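Long-range contact in tRNA (adenine(22)-N(1))-methyltransferase (Bacillus subtilis, PDB 6Q56), which catalyses the S-adenosyl-L-methionine-dependent methylation of N1 of adenosine 22 in tRNA: residues A[115-120]-A[155-160]. The protein carries 2 engineered substitutions. Residues are numbered along the deposited sequence; the frame is centred on the assembly and turned at random.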
loop_
_atom_site.group_PDB
_atom_site.type_symbol
_atom_site.label_atom_id
_atom_site.label_comp_id
_atom_site.label_asym_id
_atom_site.label_seq_id
_atom_site.Cartn_x
_atom_site.Cartn_y
_atom_site.Cartn_z
ATOM N N LYS A 115 -6.039 10.130 -12.526
ATOM C CA LYS A 115 -4.702 10.348 -13.048
ATOM C C LYS A 115 -3.648 10.493 -11.970
ATOM O O LYS A 115 -2.456 10.469 -12.255
ATOM C CB LYS A 115 -4.701 11.588 -13.930
ATOM C CG LYS A 115 -5.670 11.487 -15.085
ATOM C CD LYS A 115 -5.358 10.279 -15.936
ATOM C CE LYS A 115 -6.325 10.166 -17.093
ATOM N NZ LYS A 115 -7.725 10.113 -16.602
ATOM N N GLU A 116 -4.085 10.641 -10.731
ATOM C CA GLU A 116 -3.153 10.780 -9.635
ATOM C C GLU A 116 -2.381 9.491 -9.490
ATOM O O GLU A 116 -2.947 8.419 -9.619
ATOM C CB GLU A 116 -3.889 11.053 -8.326
ATOM C CG GLU A 116 -4.866 12.207 -8.365
ATOM C CD GLU A 116 -6.286 11.761 -8.612
ATOM O OE1 GLU A 116 -6.500 10.576 -8.911
ATOM O OE2 GLU A 116 -7.190 12.601 -8.499
ATOM N N ARG A 117 -1.089 9.586 -9.218
ATOM C CA ARG A 117 -0.303 8.386 -9.012
ATOM C C ARG A 117 -0.507 7.958 -7.568
ATOM O O ARG A 117 -0.379 8.761 -6.653
ATOM C CB ARG A 117 1.183 8.610 -9.265
ATOM C CG ARG A 117 2.032 7.456 -8.772
ATOM C CD ARG A 117 3.501 7.621 -9.087
ATOM N NE ARG A 117 3.767 7.451 -10.502
ATOM C CZ ARG A 117 4.975 7.486 -11.043
ATOM N NH1 ARG A 117 6.037 7.675 -10.283
ATOM N NH2 ARG A 117 5.115 7.323 -12.344
ATOM N N LEU A 118 -0.841 6.693 -7.370
ATOM C CA LEU A 118 -1.048 6.176 -6.035
ATOM C C LEU A 118 0.167 5.369 -5.620
ATOM O O LEU A 118 0.603 4.489 -6.338
ATOM C CB LEU A 118 -2.297 5.307 -5.973
ATOM C CG LEU A 118 -3.625 5.938 -6.387
ATOM C CD1 LEU A 118 -4.743 4.916 -6.301
ATOM C CD2 LEU A 118 -3.953 7.152 -5.547
ATOM N N ILE A 119 0.705 5.692 -4.452
ATOM C CA ILE A 119 1.852 5.002 -3.898
ATOM C C ILE A 119 1.381 4.491 -2.552
ATOM O O ILE A 119 1.347 5.218 -1.566
ATOM C CB ILE A 119 3.059 5.927 -3.732
ATOM C CG1 ILE A 119 3.236 6.791 -4.973
ATOM C CG2 ILE A 119 4.309 5.112 -3.468
ATOM C CD1 ILE A 119 4.179 7.947 -4.768
ATOM N N LEU A 120 0.996 3.228 -2.535
ATOM C CA LEU A 120 0.447 2.598 -1.357
ATOM C C LEU A 120 1.405 1.633 -0.683
ATOM O O LEU A 120 1.975 0.767 -1.324
ATOM C CB LEU A 120 -0.816 1.867 -1.771
ATOM C CG LEU A 120 -1.699 2.696 -2.702
ATOM C CD1 LEU A 120 -2.715 1.842 -3.430
ATOM C CD2 LEU A 120 -2.383 3.796 -1.921
ATOM N N VAL A 155 5.254 -2.045 -1.244
ATOM C CA VAL A 155 4.911 -0.731 -1.747
ATOM C C VAL A 155 4.345 -0.904 -3.144
ATOM O O VAL A 155 5.002 -1.429 -4.029
ATOM C CB VAL A 155 6.122 0.210 -1.779
ATOM C CG1 VAL A 155 5.752 1.530 -2.428
ATOM C CG2 VAL A 155 6.642 0.445 -0.380
ATOM N N LEU A 156 3.108 -0.467 -3.323
ATOM C CA LEU A 156 2.433 -0.585 -4.600
ATOM C C LEU A 156 2.291 0.770 -5.258
ATOM O O LEU A 156 1.929 1.744 -4.622
ATOM C CB LEU A 156 1.059 -1.221 -4.417
ATOM C CG LEU A 156 1.035 -2.719 -4.130
ATOM C CD1 LEU A 156 1.825 -3.060 -2.881
ATOM C CD2 LEU A 156 -0.391 -3.206 -4.012
ATOM N N VAL A 157 2.576 0.819 -6.547
ATOM C CA VAL A 157 2.481 2.049 -7.299
ATOM C C VAL A 157 1.518 1.848 -8.438
ATOM O O VAL A 157 1.657 0.922 -9.217
ATOM C CB VAL A 157 3.835 2.466 -7.866
ATOM C CG1 VAL A 157 3.692 3.734 -8.680
ATOM C CG2 VAL A 157 4.843 2.626 -6.747
ATOM N N ALA A 158 0.532 2.723 -8.521
ATOM C CA ALA A 158 -0.464 2.622 -9.558
ATOM C C ALA A 158 -0.837 3.966 -10.153
ATOM O O ALA A 158 -0.748 4.996 -9.509
ATOM C CB ALA A 158 -1.699 1.934 -9.020
ATOM N N GLU A 159 -1.264 3.912 -11.406
ATOM C CA GLU A 159 -1.696 5.074 -12.167
ATOM C C GLU A 159 -2.789 4.618 -13.122
ATOM O O GLU A 159 -2.948 3.426 -13.347
ATOM C CB GLU A 159 -0.538 5.659 -12.966
ATOM C CG GLU A 159 0.380 6.564 -12.172
ATOM C CD GLU A 159 1.587 7.018 -12.962
ATOM O OE1 GLU A 159 1.687 6.692 -14.153
ATOM O OE2 GLU A 159 2.437 7.707 -12.382
ATOM N N ALA A 160 -3.544 5.545 -13.690
ATOM C CA ALA A 160 -4.574 5.144 -14.623
ATOM C C ALA A 160 -3.886 4.424 -15.767
ATOM O O ALA A 160 -2.830 4.839 -16.218
ATOM C CB ALA A 160 -5.351 6.340 -15.135
#
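V155 and I119 meet on one face of the Rossmann-like methyltransferase sheet, where strand 117-122, fifth along the chain, pairs with antiparallel strand 151-159, the seventh, which lies between it and the sixth. V155 CG1, anti to the backbone N (chi1 175°), lies 4.0 Å from I119 CG2; beta-branched residues suit an extended backbone, and helix 8-14 covers both. L156 turns to the other face in a hydrogen-bonded pair with L120; both leucines are buried under helix 127-135, L120 on I129 and L156 on R130. L156 N gives a nearly straight bond to L120 O (2.6 Å, 174°), while L156 O accepts from L120 N. V157 returns to the first face as the non-hydrogen-bonded partner of I119, their CG2 atoms 4.1 Å apart. The short side chain of A158, like that of L118, touches L133 of helix 127-135; A158 O accepts from L118 N at 2.7 Å, and A158 N returns a bond to L118 O. At partly exposed surface, charge replaces hydrocarbon: E159 and R117 pair in a salt bridge whose detail is doubtful, because OE2 is placed too close to the guanidinium. E159 CG packs 3.6 Å from R117 CB. At the exposed end, A160 CB rests 4.0 Å from K115 CD.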